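Local coordinates for protein endo-1,3-beta-glucanase (Streptomyces sioyaensis, PDB 3DGT) that hydrolyses internal beta-1,3-glucosidic linkages of 1,3-beta-glucans, a family 16 glycoside hydrolase represented here by its catalytic domain, at residues N153-T158 with F208-V213; F190-M195 with V268-V273. One frame throughout, in Å; residues are numbered along the deposited sequence.

How the contacts relate
Contact 1 is core packing between facing strands, whereas contact 2 is partly buried and lies along one sheet. In contact 1, strands 155-160 and 205-210 face each other; methyls, a phenyl ring and the Thr-158 backbone meet, with no hydrogen bond from segment 153-158 to 208-213. Contact 2 relates strands 191-198 and 266-276, both paired with strand 99-107; it combines apolar touches with a water bridge, and holds one ligand residue of a magnesium site. The two contacts adjoin, since strands 191-198 and 205-210 are successive in the chain and neighbours in the same sheet: Asp-211 N lies 2.7 Å from Thr-192 O, a probable hydrogen bond, and Thr-155 packs against Tyr-193.

Contact 1 of 2, residues N153-T158 with F208-V213; sequences NKTWAT and FSVDGV
Thr-155 opens the contact by setting its CG2 methyl against Val-210, 4.1 Å from CB, with CG1 almost as near; the two side chains slip past one another in opposite directions. The threonine's OG1 stands anti to the backbone N (chi1 174°), which leaves CG2 for the apolar touch while the hydroxyl hydrogen-bonds to Tyr-215. Past Trp-156, whose ring lies on the other side of the strand with Phe-248 and Phe-252, Ala-157 returns to the interface. Its CB reaches the base of Phe-208, 3.4 Å from CB, and approaches the ring obliquely, 3.5 Å from CG. Thr-158 then offers backbone rather than side chain: its N sits above one face of the Phe-208 ring, displaced toward the rim, and its O lies 3.7 Å from CZ. The ring is thus met at its root by a methyl and farther out by the Thr-158 backbone. Strand 205-210 ends here in a type I' turn from Val-210 to Val-213 that leads into strand 213-219. With strand axes 8.0 Å apart, nearly antiparallel at 164°, and no hydrogen bond across, the arrangement is the facing-layer packing of a beta-sandwich, consistent with the jelly-roll of glycoside hydrolase family 16.

Contact 2 of 2, residues F190-M195 with V268-V273; sequences FHTYTM and VDYVQV. Unlike the reference sequence in segment 190-195: Phe-190 (reference Leu). With MG (magnesium ion), chain B.
With chi1 at -175°, Asp-269 swings CG anti to its N and alongside its own carbonyl carbon, a setting that lets one residue grip magnesium twice while CB meets Phe-190. Tyr-270 takes the other course: chi1 of 66° lodges CG between N and the carbonyl carbon, and the long ring then carries its hydroxyl over to Thr-192. Phe-190, which differs from the leucine of the reference sequence, brings CE1 to 4.0 Å from Asp-269 CB. The two side chains cross at about a right angle, the ring plane turned 46° from the carboxylate, and the touch is van der Waals in kind. Two residues on, inside the strand, Thr-192 CG2 lies 4.0 Å from Tyr-270 OH, but the stronger link is indirect. One water stands 2.8 Å from Thr-192 OG1 and donates to Tyr-270 OH, also at 2.8 Å, lying in the plane of the tyrosine ring. That hydroxyl also hydrogen-bonds to Glu-103 on strand 99-107, which runs between the two segments' strands and pairs with each. On the metal side, magnesium is bound by Asp-269 O at 2.1 Å and OD1 at 2.0 Å, together with a water at 2.1 Å and, among the remaining ligands, the backbone oxygens of Asp-16 and Gly-66. The second carboxylate oxygen, OD2, forms a salt bridge with Arg-105 and a hydrogen bond with Ser-1 N, so both ends of the carboxylate are held and its rotation is fixed. Metal and cationic partners would be expected to favour the ionised carboxylate. The chemistry thus divides: a tightly coordinated ion ties together Asp-269, Asp-16 and Gly-66, whereas segments 190-195 and 268-273, separated by strand 99-107, meet directly only through apolar touches and otherwise through the water between Thr-192 and Tyr-270.

Contact 1 of 2, residues N153-T158 with F208-V213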
ATOM      1  N   ASN A 153       5.915  12.694   9.518  1.00 10.85           N
ATOM      2  CA  ASN A 153       5.990  11.573  10.460  1.00 11.62           C
ATOM      3  C   ASN A 153       4.613  11.067  10.864  1.00 11.41           C
ATOM      4  O   ASN A 153       4.172  11.241  12.011  1.00 11.74           O
ATOM      5  CB  ASN A 153       6.797  11.948  11.704  1.00 11.39           C
ATOM      6  CG  ASN A 153       6.893  10.808  12.701  1.00 11.48           C
ATOM      7  OD1 ASN A 153       6.868   9.630  12.327  1.00 11.93           O
ATOM      8  ND2 ASN A 153       7.031  11.145  13.975  1.00 13.50           N
ATOM      9  N   LYS A 154       3.931  10.446   9.910  1.00 11.75           N
ATOM     10  CA  LYS A 154       2.690   9.742  10.207  1.00 12.04           C
ATOM     11  C   LYS A 154       2.315   8.780   9.113  1.00 11.82           C
ATOM     12  O   LYS A 154       2.732   8.933   7.950  1.00 11.94           O
ATOM     13  CB  LYS A 154       1.532  10.695  10.535  1.00 12.64           C
ATOM     14  CG  LYS A 154       1.461  11.986   9.713  1.00 12.86           C
ATOM     15  CD  LYS A 154       0.228  12.790  10.138  1.00 12.98           C
ATOM     16  CE  LYS A 154       0.188  14.174   9.521  1.00 14.24           C
ATOM     17  NZ  LYS A 154      -0.939  14.978  10.117  1.00 14.27           N
ATOM     18  N   THR A 155       1.575   7.756   9.521  1.00 11.80           N
ATOM     19  CA  THR A 155       1.023   6.776   8.611  1.00 11.62           C
ATOM     20  C   THR A 155      -0.495   6.890   8.613  1.00 11.59           C
ATOM     21  O   THR A 155      -1.115   7.130   9.660  1.00 11.65           O
ATOM     22  CB  THR A 155       1.483   5.343   8.964  1.00 12.01           C
ATOM     23  OG1 THR A 155       0.791   4.420   8.118  1.00 11.93           O
ATOM     24  CG2 THR A 155       1.230   5.008  10.438  1.00 12.38           C
ATOM     25  N   TRP A 156      -1.081   6.771   7.429  1.00 11.24           N
ATOM     26  CA  TRP A 156      -2.529   6.698   7.257  1.00 11.09           C
ATOM     27  C   TRP A 156      -2.923   5.276   6.881  1.00 11.07           C
ATOM     28  O   TRP A 156      -2.272   4.646   6.040  1.00 11.21           O
ATOM     29  CB  TRP A 156      -2.978   7.626   6.122  1.00 10.99           C
ATOM     30  CG  TRP A 156      -3.036   9.119   6.390  1.00 11.11           C
ATOM     31  CD1 TRP A 156      -4.152   9.856   6.632  1.00 11.78           C
ATOM     32  CD2 TRP A 156      -1.937  10.055   6.364  1.00 11.50           C
ATOM     33  NE1 TRP A 156      -3.829  11.193   6.772  1.00 11.71           N
ATOM     34  CE2 TRP A 156      -2.475  11.339   6.616  1.00 11.73           C
ATOM     35  CE3 TRP A 156      -0.553   9.931   6.149  1.00 12.63           C
ATOM     36  CZ2 TRP A 156      -1.683  12.490   6.660  1.00 12.27           C
ATOM     37  CZ3 TRP A 156       0.241  11.091   6.185  1.00 12.05           C
ATOM     38  CH2 TRP A 156      -0.331  12.347   6.449  1.00 11.94           C
ATOM     39  N   ALA A 157      -3.997   4.782   7.496  1.00 11.21           N
ATOM     40  CA  ALA A 157      -4.578   3.482   7.141  1.00 11.27           C
ATOM     41  C   ALA A 157      -6.063   3.679   6.932  1.00 11.20           C
ATOM     42  O   ALA A 157      -6.713   4.374   7.710  1.00 11.66           O
ATOM     43  CB  ALA A 157      -4.342   2.464   8.227  1.00 12.01           C
ATOM     44  N   THR A 158      -6.595   3.067   5.882  1.00 11.48           N
ATOM     45  CA  THR A 158      -7.937   3.395   5.408  1.00 11.70           C
ATOM     46  C   THR A 158      -8.602   2.211   4.720  1.00 11.73           C
ATOM     47  O   THR A 158      -7.950   1.477   3.970  1.00 12.35           O
ATOM     48  CB  THR A 158      -7.878   4.549   4.375  1.00 11.84           C
ATOM     49  OG1 THR A 158      -7.058   5.617   4.875  1.00 12.25           O
ATOM     50  CG2 THR A 158      -9.261   5.084   4.094  1.00 11.94           C
ATOM     51  N   PHE A 208      -6.058  -2.034  11.502  1.00 12.74           N
ATOM     52  CA  PHE A 208      -4.780  -1.554  10.988  1.00 11.85           C
ATOM     53  C   PHE A 208      -3.877  -1.134  12.129  1.00 11.15           C
ATOM     54  O   PHE A 208      -4.318  -0.426  13.053  1.00 11.64           O
ATOM     55  CB  PHE A 208      -4.980  -0.351  10.075  1.00 12.24           C
ATOM     56  CG  PHE A 208      -5.823  -0.630   8.857  1.00 11.97           C
ATOM     57  CD1 PHE A 208      -5.248  -1.155   7.699  1.00 11.05           C
ATOM     58  CD2 PHE A 208      -7.181  -0.332   8.851  1.00 13.73           C
ATOM     59  CE1 PHE A 208      -6.031  -1.381   6.570  1.00 12.10           C
ATOM     60  CE2 PHE A 208      -7.963  -0.554   7.717  1.00 12.83           C
ATOM     61  CZ  PHE A 208      -7.389  -1.081   6.580  1.00 12.08           C
ATOM     62  N   SER A 209      -2.622  -1.574  12.058  1.00 10.84           N
ATOM     63  CA  SER A 209      -1.637  -1.268  13.094  1.00 11.71           C
ATOM     64  C   SER A 209      -0.295  -0.832  12.525  1.00 11.66           C
ATOM     65  O   SER A 209       0.033  -1.118  11.369  1.00 12.17           O
ATOM     66  CB  SER A 209      -1.451  -2.466  14.023  1.00 11.87           C
ATOM     67  OG  SER A 209      -1.089  -3.630  13.308  1.00 12.67           O
ATOM     68  N   VAL A 210       0.466  -0.130  13.359  1.00 11.71           N
ATOM     69  CA  VAL A 210       1.854   0.201  13.070  1.00 11.74           C
ATOM     70  C   VAL A 210       2.685  -0.227  14.272  1.00 11.73           C
ATOM     71  O   VAL A 210       2.345   0.079  15.414  1.00 11.75           O
ATOM     72  CB  VAL A 210       2.062   1.708  12.717  1.00 11.92           C
ATOM     73  CG1 VAL A 210       1.563   2.628  13.841  1.00 11.64           C
ATOM     74  CG2 VAL A 210       3.541   1.989  12.407  1.00 12.51           C
ATOM     75  N   ASP A 211       3.757  -0.962  14.002  1.00 12.23           N
ATOM     76  CA  ASP A 211       4.626  -1.514  15.052  1.00 12.35           C
ATOM     77  C   ASP A 211       3.817  -2.203  16.151  1.00 12.58           C
ATOM     78  O   ASP A 211       4.110  -2.067  17.345  1.00 13.18           O
ATOM     79  CB  ASP A 211       5.519  -0.420  15.642  1.00 12.46           C
ATOM     80  CG  ASP A 211       6.448   0.198  14.620  1.00 12.16           C
ATOM     81  OD1 ASP A 211       6.823  -0.483  13.639  1.00 13.19           O
ATOM     82  OD2 ASP A 211       6.796   1.374  14.814  1.00 12.26           O
ATOM     83  N   GLY A 212       2.789  -2.933  15.731  1.00 13.06           N
ATOM     84  CA  GLY A 212       1.970  -3.698  16.661  1.00 13.80           C
ATOM     85  C   GLY A 212       0.897  -2.918  17.406  1.00 14.62           C
ATOM     86  O   GLY A 212       0.210  -3.494  18.264  1.00 15.94           O
ATOM     87  N   VAL A 213       0.725  -1.629  17.080  1.00 13.97           N
ATOM     88  CA  VAL A 213      -0.232  -0.769  17.792  1.00 14.82           C
ATOM     89  C   VAL A 213      -1.402  -0.413  16.880  1.00 14.23           C
ATOM     90  O   VAL A 213      -1.222   0.214  15.842  1.00 13.78           O
ATOM     91  CB  VAL A 213       0.438   0.511  18.330  1.00 15.33           C
ATOM     92  CG1 VAL A 213      -0.521   1.232  19.284  1.00 16.21           C
ATOM     93  CG2 VAL A 213       1.738   0.171  19.074  1.00 17.12           C
TER

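Contact 2 of 2, residues F190-M195 with V268-V273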
ATOM      1  N   PHE A 190      13.022   1.461   9.631  1.00 10.86           N
ATOM      2  CA  PHE A 190      11.953   0.487   9.457  1.00 10.43           C
ATOM      3  C   PHE A 190      10.845   0.616  10.484  1.00 11.02           C
ATOM      4  O   PHE A 190      11.093   0.877  11.658  1.00 11.90           O
ATOM      5  CB  PHE A 190      12.514  -0.935   9.491  1.00 10.67           C
ATOM      6  CG  PHE A 190      13.369  -1.275   8.311  1.00 11.39           C
ATOM      7  CD1 PHE A 190      12.820  -1.370   7.037  1.00 10.59           C
ATOM      8  CD2 PHE A 190      14.724  -1.525   8.475  1.00 11.41           C
ATOM      9  CE1 PHE A 190      13.616  -1.693   5.938  1.00 11.82           C
ATOM     10  CE2 PHE A 190      15.528  -1.862   7.383  1.00 11.98           C
ATOM     11  CZ  PHE A 190      14.969  -1.938   6.112  1.00 12.05           C
ATOM     12  N   HIS A 191       9.624   0.401  10.004  1.00 10.88           N
ATOM     13  CA  HIS A 191       8.457   0.187  10.841  1.00 10.91           C
ATOM     14  C   HIS A 191       7.630  -0.899  10.201  1.00 11.29           C
ATOM     15  O   HIS A 191       7.799  -1.193   9.017  1.00 10.89           O
ATOM     16  CB  HIS A 191       7.649   1.480  10.973  1.00 11.56           C
ATOM     17  CG  HIS A 191       8.323   2.500  11.829  1.00 11.51           C
ATOM     18  ND1 HIS A 191       9.220   3.431  11.344  1.00 13.01           N
ATOM     19  CD2 HIS A 191       8.254   2.704  13.163  1.00  9.29           C
ATOM     20  CE1 HIS A 191       9.663   4.171  12.350  1.00  9.54           C
ATOM     21  NE2 HIS A 191       9.083   3.755  13.461  1.00 13.94           N
ATOM     22  N   THR A 192       6.759  -1.514  10.990  1.00 11.56           N
ATOM     23  CA  THR A 192       5.923  -2.613  10.516  1.00 12.37           C
ATOM     24  C   THR A 192       4.488  -2.125  10.402  1.00 12.55           C
ATOM     25  O   THR A 192       3.955  -1.546  11.344  1.00 14.12           O
ATOM     26  CB  THR A 192       6.037  -3.809  11.497  1.00 12.90           C
ATOM     27  OG1 THR A 192       7.419  -4.164  11.623  1.00 15.31           O
ATOM     28  CG2 THR A 192       5.270  -5.008  11.042  1.00 14.75           C
ATOM     29  N   TYR A 193       3.878  -2.346   9.240  1.00 11.49           N
ATOM     30  CA  TYR A 193       2.514  -1.903   8.949  1.00 10.90           C
ATOM     31  C   TYR A 193       1.677  -3.130   8.672  1.00 10.95           C
ATOM     32  O   TYR A 193       2.011  -3.920   7.793  1.00 10.45           O
ATOM     33  CB  TYR A 193       2.521  -0.955   7.739  1.00 10.92           C
ATOM     34  CG  TYR A 193       3.406   0.250   7.970  1.00 11.04           C
ATOM     35  CD1 TYR A 193       4.760   0.217   7.644  1.00  9.79           C
ATOM     36  CD2 TYR A 193       2.897   1.415   8.533  1.00 10.57           C
ATOM     37  CE1 TYR A 193       5.579   1.302   7.886  1.00 10.64           C
ATOM     38  CE2 TYR A 193       3.708   2.503   8.779  1.00 12.19           C
ATOM     39  CZ  TYR A 193       5.037   2.445   8.440  1.00 11.10           C
ATOM     40  OH  TYR A 193       5.818   3.547   8.685  1.00 12.38           O
ATOM     41  N   THR A 194       0.589  -3.283   9.422  1.00 11.03           N
ATOM     42  CA  THR A 194      -0.148  -4.550   9.444  1.00 11.62           C
ATOM     43  C   THR A 194      -1.650  -4.336   9.341  1.00 11.79           C
ATOM     44  O   THR A 194      -2.208  -3.423   9.956  1.00 11.92           O
ATOM     45  CB  THR A 194       0.142  -5.321  10.758  1.00 11.97           C
ATOM     46  OG1 THR A 194       1.557  -5.395  10.963  1.00 13.03           O
ATOM     47  CG2 THR A 194      -0.429  -6.739  10.722  1.00 12.38           C
ATOM     48  N   MET A 195      -2.287  -5.193   8.553  1.00 11.53           N
ATOM     49  CA  MET A 195      -3.733  -5.258   8.464  1.00 11.82           C
ATOM     50  C   MET A 195      -4.138  -6.645   8.942  1.00 11.96           C
ATOM     51  O   MET A 195      -3.663  -7.644   8.399  1.00 12.60           O
ATOM     52  CB  MET A 195      -4.153  -5.039   7.009  1.00 12.05           C
ATOM     53  CG  MET A 195      -5.658  -4.947   6.742  1.00 12.77           C
ATOM     54  SD  MET A 195      -6.554  -6.521   6.863  1.00 13.28           S
ATOM     55  CE  MET A 195      -5.715  -7.525   5.651  1.00 15.21           C
ATOM     56  N   VAL A 268      11.733  -1.550   1.476  1.00 11.06           N
ATOM     57  CA  VAL A 268      10.804  -2.568   1.975  1.00 11.23           C
ATOM     58  C   VAL A 268      11.538  -3.864   2.285  1.00 11.11           C
ATOM     59  O   VAL A 268      12.023  -4.539   1.382  1.00 10.81           O
ATOM     60  CB  VAL A 268       9.673  -2.848   0.950  1.00 10.89           C
ATOM     61  CG1 VAL A 268       8.610  -3.781   1.552  1.00 11.71           C
ATOM     62  CG2 VAL A 268       9.046  -1.526   0.462  1.00 11.57           C
ATOM     63  N   ASP A 269      11.615  -4.224   3.566  1.00 11.03           N
ATOM     64  CA  ASP A 269      12.257  -5.474   3.972  1.00 10.73           C
ATOM     65  C   ASP A 269      11.473  -6.702   3.525  1.00 10.62           C
ATOM     66  O   ASP A 269      12.045  -7.666   3.007  1.00 10.31           O
ATOM     67  CB  ASP A 269      12.457  -5.474   5.488  1.00 11.14           C
ATOM     68  CG  ASP A 269      13.228  -6.680   6.001  1.00 11.11           C
ATOM     69  OD1 ASP A 269      13.820  -7.453   5.211  1.00 11.73           O
ATOM     70  OD2 ASP A 269      13.245  -6.844   7.241  1.00 11.24           O
ATOM     71  N   TYR A 270      10.163  -6.670   3.702  1.00 10.62           N
ATOM     72  CA  TYR A 270       9.340  -7.801   3.304  1.00 10.57           C
ATOM     73  C   TYR A 270       7.879  -7.417   3.175  1.00 11.12           C
ATOM     74  O   TYR A 270       7.446  -6.395   3.706  1.00 10.83           O
ATOM     75  CB  TYR A 270       9.484  -8.969   4.308  1.00 11.31           C
ATOM     76  CG  TYR A 270       8.938  -8.695   5.690  1.00 11.22           C
ATOM     77  CD1 TYR A 270       7.577  -8.862   5.972  1.00 10.25           C
ATOM     78  CD2 TYR A 270       9.780  -8.275   6.720  1.00 10.77           C
ATOM     79  CE1 TYR A 270       7.073  -8.623   7.251  1.00 10.17           C
ATOM     80  CE2 TYR A 270       9.277  -8.037   8.004  1.00 10.44           C
ATOM     81  CZ  TYR A 270       7.928  -8.202   8.250  1.00 11.07           C
ATOM     82  OH  TYR A 270       7.428  -7.964   9.515  1.00 11.88           O
ATOM     83  N   VAL A 271       7.150  -8.263   2.456  1.00 11.11           N
ATOM     84  CA  VAL A 271       5.696  -8.322   2.496  1.00 11.31           C
ATOM     85  C   VAL A 271       5.342  -9.748   2.893  1.00 11.47           C
ATOM     86  O   VAL A 271       5.891 -10.698   2.336  1.00 11.37           O
ATOM     87  CB  VAL A 271       5.053  -7.962   1.139  1.00 12.04           C
ATOM     88  CG1 VAL A 271       3.543  -8.256   1.151  1.00 12.51           C
ATOM     89  CG2 VAL A 271       5.307  -6.493   0.796  1.00 12.08           C
ATOM     90  N   GLN A 272       4.446  -9.886   3.867  1.00 11.54           N
ATOM     91  CA  GLN A 272       4.074 -11.198   4.393  1.00 11.66           C
ATOM     92  C   GLN A 272       2.582 -11.295   4.626  1.00 11.88           C
ATOM     93  O   GLN A 272       1.973 -10.370   5.174  1.00 12.34           O
ATOM     94  CB  GLN A 272       4.808 -11.469   5.708  1.00 12.11           C
ATOM     95  CG  GLN A 272       4.441 -12.779   6.397  1.00 13.28           C
ATOM     96  CD  GLN A 272       5.169 -12.939   7.699  1.00 14.05           C
ATOM     97  OE1 GLN A 272       4.682 -12.534   8.756  1.00 17.98           O
ATOM     98  NE2 GLN A 272       6.353 -13.490   7.630  1.00 13.90           N
ATOM     99  N   VAL A 273       2.011 -12.430   4.223  1.00 11.75           N
ATOM    100  CA  VAL A 273       0.628 -12.766   4.520  1.00 11.86           C
ATOM    101  C   VAL A 273       0.632 -14.015   5.396  1.00 11.92           C
ATOM    102  O   VAL A 273       1.278 -15.015   5.055  1.00 12.33           O
ATOM    103  CB  VAL A 273      -0.191 -13.029   3.240  1.00 12.22           C
ATOM    104  CG1 VAL A 273      -1.643 -13.301   3.584  1.00 12.64           C
ATOM    105  CG2 VAL A 273      -0.096 -11.844   2.278  1.00 11.87           C
TER
HETATM  106 MG    MG B 800      13.849  -8.598   3.509  1.00 11.16          MG
HETATM  107  O   HOH W   1       8.401  -6.797  11.920  1.00 19.04           O
HETATM  108  O   HOH W   2      15.509  -9.704   4.041  1.00 11.36           O